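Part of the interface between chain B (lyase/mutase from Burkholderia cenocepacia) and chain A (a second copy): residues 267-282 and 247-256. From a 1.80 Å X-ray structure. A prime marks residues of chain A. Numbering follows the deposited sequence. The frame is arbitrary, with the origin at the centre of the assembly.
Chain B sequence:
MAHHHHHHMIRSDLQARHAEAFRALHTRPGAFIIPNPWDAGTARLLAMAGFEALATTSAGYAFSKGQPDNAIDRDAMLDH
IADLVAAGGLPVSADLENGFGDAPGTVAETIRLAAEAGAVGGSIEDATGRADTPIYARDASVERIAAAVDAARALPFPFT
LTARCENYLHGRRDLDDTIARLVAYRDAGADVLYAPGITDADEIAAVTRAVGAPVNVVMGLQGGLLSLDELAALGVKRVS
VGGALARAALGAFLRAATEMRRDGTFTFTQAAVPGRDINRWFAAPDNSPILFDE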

# COMPACT_ATOMS: atom_id res chain seq x y z
N THR B 267 -5.88 17.74 9.56
CA THR B 267 -5.51 17.36 10.92
C THR B 267 -5.26 15.85 11.02
O THR B 267 -4.60 15.36 11.93
CB THR B 267 -6.59 17.77 11.95
OG1 THR B 267 -7.82 17.07 11.71
CG2 THR B 267 -6.76 19.26 11.93
N PHE B 268 -5.79 15.11 10.05
CA PHE B 268 -5.46 13.71 9.97
C PHE B 268 -3.92 13.42 10.00
O PHE B 268 -3.50 12.35 10.37
CB PHE B 268 -6.14 13.11 8.75
CG PHE B 268 -5.46 13.44 7.45
CD1 PHE B 268 -4.29 12.77 7.06
CD2 PHE B 268 -5.98 14.39 6.61
CE1 PHE B 268 -3.71 13.02 5.86
CE2 PHE B 268 -5.35 14.70 5.39
CZ PHE B 268 -4.23 13.99 5.02
N THR B 269 -3.11 14.40 9.59
CA THR B 269 -1.72 14.26 9.43
C THR B 269 -1.03 14.18 10.79
O THR B 269 0.10 13.67 10.87
CB THR B 269 -1.12 15.44 8.61
OG1 THR B 269 -1.37 16.66 9.31
CG2 THR B 269 -1.69 15.55 7.18
N GLN B 270 -1.71 14.64 11.84
CA GLN B 270 -1.16 14.65 13.19
C GLN B 270 -0.93 13.22 13.71
O GLN B 270 0.11 12.94 14.33
CB GLN B 270 -2.11 15.44 14.13
CG GLN B 270 -2.28 16.93 13.73
CD GLN B 270 -3.14 17.75 14.71
OE1 GLN B 270 -3.79 17.21 15.63
NE2 GLN B 270 -3.18 19.06 14.50
N ALA B 271 -1.82 12.30 13.37
CA ALA B 271 -1.61 10.87 13.75
C ALA B 271 -0.76 10.03 12.77
O ALA B 271 -0.48 8.88 13.06
CB ALA B 271 -2.93 10.19 13.95
N ALA B 272 -0.35 10.58 11.66
CA ALA B 272 0.49 9.88 10.70
C ALA B 272 1.87 9.57 11.26
O ALA B 272 2.38 10.26 12.12
CB ALA B 272 0.65 10.73 9.44
N VAL B 273 2.48 8.52 10.77
CA VAL B 273 3.85 8.27 11.18
C VAL B 273 4.73 9.40 10.63
O VAL B 273 4.63 9.75 9.45
CB VAL B 273 4.29 6.89 10.74
CG1 VAL B 273 4.16 6.74 9.22
CG2 VAL B 273 5.70 6.64 11.21
N PRO B 274 5.56 10.03 11.45
CA PRO B 274 6.38 11.11 10.90
C PRO B 274 7.38 10.61 9.84
O PRO B 274 7.94 9.52 9.95
CB PRO B 274 7.09 11.68 12.14
CG PRO B 274 6.25 11.24 13.30
CD PRO B 274 5.73 9.88 12.91
N GLY B 275 7.54 11.40 8.79
CA GLY B 275 8.45 11.06 7.73
C GLY B 275 9.82 10.76 8.22
O GLY B 275 10.51 9.88 7.73
N ARG B 276 10.24 11.51 9.22
CA ARG B 276 11.60 11.34 9.75
C ARG B 276 11.89 9.90 10.28
O ARG B 276 12.97 9.29 10.07
CB ARG B 276 11.78 12.41 10.85
CG ARG B 276 13.07 12.38 11.61
CD ARG B 276 13.31 13.73 12.31
NE ARG B 276 14.43 13.65 13.23
CZ ARG B 276 14.39 13.12 14.46
NH1 ARG B 276 13.28 12.59 14.98
NH2 ARG B 276 15.50 13.11 15.18
N ASP B 277 10.92 9.36 10.98
CA ASP B 277 11.01 8.03 11.57
C ASP B 277 11.02 6.92 10.50
O ASP B 277 11.93 6.04 10.48
CB ASP B 277 9.85 7.83 12.56
CG ASP B 277 10.01 8.65 13.88
OD1 ASP B 277 11.02 9.34 14.04
OD2 ASP B 277 9.09 8.63 14.69
N ILE B 278 10.05 6.98 9.59
CA ILE B 278 9.91 5.92 8.55
C ILE B 278 11.10 5.97 7.59
O ILE B 278 11.64 4.93 7.22
CB ILE B 278 8.50 5.93 7.85
CG1 ILE B 278 8.38 4.71 6.96
CG2 ILE B 278 8.23 7.22 7.08
CD1 ILE B 278 6.94 4.33 6.80
N ASN B 279 11.59 7.17 7.23
CA ASN B 279 12.82 7.23 6.46
C ASN B 279 14.04 6.65 7.18
O ASN B 279 14.87 6.03 6.53
CB ASN B 279 13.13 8.64 5.97
CG ASN B 279 12.23 9.03 4.83
OD1 ASN B 279 12.10 8.31 3.86
ND2 ASN B 279 11.62 10.18 4.94
N ARG B 280 14.11 6.85 8.49
CA ARG B 280 15.19 6.25 9.29
C ARG B 280 15.06 4.74 9.31
O ARG B 280 16.00 4.02 8.99
CB ARG B 280 15.20 6.81 10.74
CG ARG B 280 16.30 6.19 11.64
CD ARG B 280 16.35 6.78 13.06
NE ARG B 280 15.15 6.47 13.84
CZ ARG B 280 14.14 7.32 14.13
NH1 ARG B 280 14.12 8.60 13.73
NH2 ARG B 280 13.11 6.86 14.86
N TRP B 281 13.88 4.24 9.68
CA TRP B 281 13.67 2.80 9.70
C TRP B 281 13.97 2.11 8.34
O TRP B 281 14.67 1.13 8.29
CB TRP B 281 12.27 2.42 10.10
CG TRP B 281 11.76 2.99 11.33
CD1 TRP B 281 12.45 3.29 12.46
CD2 TRP B 281 10.41 3.30 11.59
NE1 TRP B 281 11.60 3.80 13.41
CE2 TRP B 281 10.34 3.82 12.89
CE3 TRP B 281 9.23 3.21 10.84
CZ2 TRP B 281 9.16 4.23 13.46
CZ3 TRP B 281 8.06 3.63 11.41
CH2 TRP B 281 8.02 4.12 12.70
N PHE B 282 13.45 2.65 7.23
CA PHE B 282 13.65 2.00 5.94
C PHE B 282 15.04 2.18 5.37
O PHE B 282 15.40 1.43 4.47
CB PHE B 282 12.57 2.44 4.93
CG PHE B 282 11.19 1.84 5.18
CD1 PHE B 282 10.96 0.92 6.21
CD2 PHE B 282 10.13 2.16 4.38
CE1 PHE B 282 9.70 0.36 6.41
CE2 PHE B 282 8.87 1.60 4.59
CZ PHE B 282 8.65 0.71 5.60
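Chain A 247-256: RAALGAFLRA

Residues 247′-256′ of chain A form an unbroken stretch of α-helix that lies across a bend in chain B, where a non-regular segment leads through Ala272 and Val273 to Pro274, the N-cap of helix 275-282. The two helix axes cross at 73° and come no closer than 11.6 Å, so the helices meet through side chains, while the closest backbone approach is between helix and loop: the CA atoms of Ala272 and Ala248′ are 3.9 Å apart, with Ala272 CB 3.5 Å from Ala248′ N.

Hydrogen bonds clamp the extended backbone of Val273 at both ends. Its N donates to Arg247′ O (3.1 Å), a carbonyl that also accepts the helical bond from Gly251′ N, while Val273 O receives Arg247′ NH1 (2.8 Å, nearly straight). Arginine suits this place because its long side chain can reach the carbonyl of Val273 while its own carbonyl, at the helix backbone, takes Val273 N, and its guanidinium has hydrogens to spare: NH1 also donates to water 1 (3.0 Å), which in turn donates to Thr269 O (2.9 Å). Further along the helix, Arg255′ NH1 makes a weak bond to Ala271 O (3.0 Å). Water 2 accepts from Arg255′ NH2 (2.8 Å), donates to Ala248′ O (2.8 Å), and donates weakly to Ala271 O (3.4 Å).

Gly251′ lets the loop lie close, with its CA 4.1 Å from Val273 N; a CB here would point toward chain B and fall 2.8 Å from Ala271 O, a clash.

Apolar contacts add to these bonds. Phe268 CD1 meets Ala248′ CB at 4.0 Å. Branched Val273 touches two leucines one helical turn apart, CG1 lying 4.0 Å from Leu250′ CB and CG2 4.2 Å from Leu254′ CD1. From helix 275-282, Ile278 and Trp281 point toward chain A: Ile278 CD1 packs on Leu250′ CD1 (3.5 Å), and Trp281 CZ3 on Leu254′ CD1 (3.8 Å), large apolar side chains spanning the gap between the helices.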

# COMPACT_ATOMS: atom_id res chain seq x y z
N ARG A 247 1.51 8.01 4.94
CA ARG A 247 1.93 7.97 6.32
C ARG A 247 0.78 7.89 7.29
O ARG A 247 0.94 7.30 8.37
CB ARG A 247 2.89 9.13 6.64
CG ARG A 247 4.27 8.87 6.00
CD ARG A 247 5.36 9.88 6.35
NE ARG A 247 5.05 11.26 5.87
CZ ARG A 247 4.50 12.22 6.60
NH1 ARG A 247 4.17 12.02 7.86
NH2 ARG A 247 4.26 13.42 6.05
N ALA A 248 -0.34 8.52 6.96
CA ALA A 248 -1.55 8.31 7.73
C ALA A 248 -1.97 6.86 7.74
O ALA A 248 -2.27 6.29 8.80
CB ALA A 248 -2.68 9.15 7.20
N ALA A 249 -2.07 6.29 6.55
CA ALA A 249 -2.45 4.90 6.39
C ALA A 249 -1.55 4.03 7.18
O ALA A 249 -2.00 3.13 7.93
CB ALA A 249 -2.41 4.52 4.92
N LEU A 250 -0.25 4.28 7.02
CA LEU A 250 0.76 3.57 7.79
C LEU A 250 0.68 3.81 9.31
O LEU A 250 0.86 2.89 10.11
CB LEU A 250 2.15 3.85 7.25
CG LEU A 250 2.40 3.24 5.86
CD1 LEU A 250 3.79 3.66 5.41
CD2 LEU A 250 2.27 1.70 5.85
N GLY A 251 0.32 5.01 9.71
CA GLY A 251 0.06 5.21 11.14
C GLY A 251 -1.00 4.25 11.72
O GLY A 251 -0.82 3.70 12.81
N ALA A 252 -2.10 4.08 11.01
CA ALA A 252 -3.16 3.20 11.46
C ALA A 252 -2.70 1.76 11.46
O ALA A 252 -3.01 0.98 12.36
CB ALA A 252 -4.39 3.34 10.60
N PHE A 253 -1.98 1.41 10.41
CA PHE A 253 -1.39 0.08 10.30
C PHE A 253 -0.49 -0.21 11.48
O PHE A 253 -0.57 -1.29 12.14
CB PHE A 253 -0.62 0.01 8.99
CG PHE A 253 0.13 -1.25 8.82
CD1 PHE A 253 -0.53 -2.39 8.36
CD2 PHE A 253 1.45 -1.33 9.14
CE1 PHE A 253 0.15 -3.56 8.16
CE2 PHE A 253 2.13 -2.53 9.00
CZ PHE A 253 1.47 -3.63 8.53
N LEU A 254 0.35 0.76 11.83
CA LEU A 254 1.25 0.59 12.97
C LEU A 254 0.55 0.53 14.32
O LEU A 254 1.00 -0.20 15.23
CB LEU A 254 2.36 1.63 13.00
CG LEU A 254 3.53 1.40 11.99
CD1 LEU A 254 4.41 2.66 11.92
CD2 LEU A 254 4.41 0.23 12.34
N ARG A 255 -0.49 1.33 14.52
CA ARG A 255 -1.24 1.22 15.76
C ARG A 255 -1.90 -0.16 15.89
O ARG A 255 -2.04 -0.69 17.00
CB ARG A 255 -2.25 2.34 15.84
CG ARG A 255 -1.56 3.70 16.01
CD ARG A 255 -2.54 4.81 16.29
NE ARG A 255 -3.44 5.05 15.16
CZ ARG A 255 -3.19 5.90 14.15
NH1 ARG A 255 -2.06 6.55 14.11
NH2 ARG A 255 -4.10 6.10 13.19
N ALA A 256 -2.31 -0.74 14.77
CA ALA A 256 -2.86 -2.12 14.77
C ALA A 256 -1.80 -3.15 15.09
O ALA A 256 -2.05 -4.04 15.91
CB ALA A 256 -3.55 -2.45 13.45
O HOH W 1 2.37 14.02 9.11
O HOH W 2 -3.03 7.69 11.09